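Local coordinates for Rpb7-binding protein seb1 (Schizosaccharomyces pombe 972h-, PDB 5MDT) that drives transcription termination by binding RNA polymerase II and nascent RNA, its CTD-interacting domain probably recognising the C-terminal tail of the polymerase, at residues Ala62-Asp67 / Leu123-Ile128. Sequence-based numbering, arbitrary orientation.
Sequences ALYILD and LKLCDI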
loop_
_atom_site.group_PDB
_atom_site.type_symbol
_atom_site.label_atom_id
_atom_site.label_comp_id
_atom_site.label_asym_id
_atom_site.label_seq_id
_atom_site.Cartn_x
_atom_site.Cartn_y
_atom_site.Cartn_z
ATOM N N ALA A 62 -2.067 5.335 5.248
ATOM C CA ALA A 62 -1.278 5.205 4.015
ATOM C C ALA A 62 -1.072 3.709 3.671
ATOM O O ALA A 62 -1.098 3.336 2.497
ATOM C CB ALA A 62 0.074 5.899 4.180
ATOM N N LEU A 63 -0.898 2.868 4.699
ATOM C CA LEU A 63 -0.785 1.416 4.504
ATOM C C LEU A 63 -2.113 0.827 4.035
ATOM O O LEU A 63 -2.097 -0.103 3.222
ATOM C CB LEU A 63 -0.296 0.709 5.762
ATOM C CG LEU A 63 1.203 0.944 6.062
ATOM C CD1 LEU A 63 1.579 0.329 7.392
ATOM C CD2 LEU A 63 2.076 0.357 4.966
ATOM N N TYR A 64 -3.276 1.373 4.491
ATOM C CA TYR A 64 -4.566 0.896 3.971
ATOM C C TYR A 64 -4.700 1.260 2.474
ATOM O O TYR A 64 -5.293 0.503 1.697
ATOM C CB TYR A 64 -5.736 1.507 4.745
ATOM C CG TYR A 64 -5.898 0.960 6.151
ATOM C CD1 TYR A 64 -5.453 -0.318 6.483
ATOM C CD2 TYR A 64 -6.570 1.688 7.125
ATOM C CE1 TYR A 64 -5.669 -0.858 7.760
ATOM C CE2 TYR A 64 -6.783 1.165 8.407
ATOM C CZ TYR A 64 -6.326 -0.105 8.717
ATOM O OH TYR A 64 -6.562 -0.633 9.964
ATOM N N ILE A 65 -4.152 2.431 2.078
ATOM C CA ILE A 65 -4.193 2.809 0.641
ATOM C C ILE A 65 -3.326 1.805 -0.150
ATOM O O ILE A 65 -3.780 1.285 -1.167
ATOM C CB ILE A 65 -3.719 4.275 0.438
ATOM C CG1 ILE A 65 -4.758 5.246 1.021
ATOM C CG2 ILE A 65 -3.436 4.596 -1.082
ATOM C CD1 ILE A 65 -4.158 6.635 1.257
ATOM N N LEU A 66 -2.091 1.568 0.302
ATOM C CA LEU A 66 -1.168 0.619 -0.310
ATOM C C LEU A 66 -1.826 -0.754 -0.420
ATOM O O LEU A 66 -1.755 -1.368 -1.474
ATOM C CB LEU A 66 0.132 0.500 0.520
ATOM C CG LEU A 66 1.132 -0.582 0.067
ATOM C CD1 LEU A 66 1.706 -0.266 -1.333
ATOM C CD2 LEU A 66 2.317 -0.692 1.065
ATOM N N ASP A 67 -2.494 -1.210 0.660
ATOM C CA ASP A 67 -3.157 -2.500 0.683
ATOM C C ASP A 67 -4.196 -2.606 -0.425
ATOM O O ASP A 67 -4.217 -3.593 -1.165
ATOM C CB ASP A 67 -3.829 -2.715 2.052
ATOM C CG ASP A 67 -4.753 -3.920 2.050
ATOM O OD1 ASP A 67 -4.295 -5.022 1.655
ATOM O OD2 ASP A 67 -5.970 -3.740 2.330
ATOM N N LEU A 123 -0.269 -5.984 11.455
ATOM C CA LEU A 123 -0.242 -7.448 11.533
ATOM C C LEU A 123 -1.464 -8.001 10.809
ATOM O O LEU A 123 -1.327 -8.960 10.050
ATOM C CB LEU A 123 -0.226 -7.966 12.984
ATOM C CG LEU A 123 1.110 -8.108 13.658
ATOM C CD1 LEU A 123 0.930 -8.838 14.984
ATOM C CD2 LEU A 123 2.098 -8.906 12.804
ATOM N N LYS A 124 -2.645 -7.367 10.995
ATOM C CA LYS A 124 -3.885 -7.753 10.307
ATOM C C LYS A 124 -3.747 -7.660 8.777
ATOM O O LYS A 124 -4.308 -8.500 8.077
ATOM C CB LYS A 124 -5.093 -6.955 10.811
ATOM C CG LYS A 124 -5.603 -7.457 12.153
ATOM C CD LYS A 124 -6.601 -6.508 12.805
ATOM C CE LYS A 124 -7.447 -7.216 13.846
ATOM N NZ LYS A 124 -6.641 -7.741 14.990
ATOM N N LEU A 125 -2.976 -6.679 8.261
ATOM C CA LEU A 125 -2.728 -6.579 6.830
ATOM C C LEU A 125 -1.898 -7.768 6.338
ATOM O O LEU A 125 -2.202 -8.317 5.283
ATOM C CB LEU A 125 -2.071 -5.244 6.462
ATOM C CG LEU A 125 -2.917 -3.972 6.629
ATOM C CD1 LEU A 125 -2.077 -2.728 6.322
ATOM C CD2 LEU A 125 -4.166 -4.004 5.766
ATOM N N CYS A 126 -0.907 -8.210 7.127
ATOM C CA CYS A 126 -0.082 -9.379 6.794
ATOM C C CYS A 126 -0.949 -10.624 6.605
ATOM O O CYS A 126 -0.702 -11.391 5.676
ATOM C CB CYS A 126 0.995 -9.606 7.847
ATOM S SG CYS A 126 2.168 -8.240 7.985
ATOM N N ASP A 127 -1.975 -10.796 7.466
ATOM C CA ASP A 127 -2.928 -11.908 7.403
ATOM C C ASP A 127 -3.725 -11.846 6.097
ATOM O O ASP A 127 -3.881 -12.873 5.433
ATOM C CB ASP A 127 -3.901 -11.859 8.594
ATOM C CG ASP A 127 -3.332 -12.263 9.944
ATOM O OD1 ASP A 127 -2.270 -12.926 9.970
ATOM O OD2 ASP A 127 -3.963 -11.941 10.972
ATOM N N ILE A 128 -4.214 -10.636 5.730
ATOM C CA ILE A 128 -4.973 -10.382 4.501
ATOM C C ILE A 128 -4.117 -10.752 3.280
ATOM O O ILE A 128 -4.592 -11.459 2.387
ATOM C CB ILE A 128 -5.525 -8.920 4.475
ATOM C CG1 ILE A 128 -6.689 -8.771 5.495
ATOM C CG2 ILE A 128 -5.972 -8.491 3.051
ATOM C CD1 ILE A 128 -7.070 -7.330 5.860
#
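Leu63 meets Leu125 through its CB, which lies 3.9 Å from Leu125 CD1; the same methyl also approaches the Leu63 carbonyl oxygen. One residue on, Tyr64 offers the edge of its ring: Leu125 CD2 sits near the ring plane, 4.0 Å from Tyr64 CD1, and the two side chains cross at about a right angle. Asp67, one turn on from Leu63, meets the same Leu125 side chain. With CG anti to the backbone N (chi1 169°), its carboxylate reaches Leu125, where Asp67 CG stands 3.8 Å from Leu125 CD2. Asp67 OD1 lies 4.1 Å from Ile128 CG2; it also accepts a hydrogen bond from Trp129 NE1 and forms a salt bridge with Arg71 NE, which would help hold the buried carboxylate beside the Leu125 methyl. An alanine in place of Leu125 would probably open a gap between Leu63, Tyr64 and Asp67 and leave the two segments with little direct contact. The segment axes run nearly parallel, 5° apart, with a closest approach of 11.4 Å, and the Leu125 side chain spans much of the distance between them. In this all-helical CID fold, helix 92-113 also packs on Leu63, helix 23-35 touches Tyr64, and helix 137-150 covers Leu123 and Cys126 of helix 119-131.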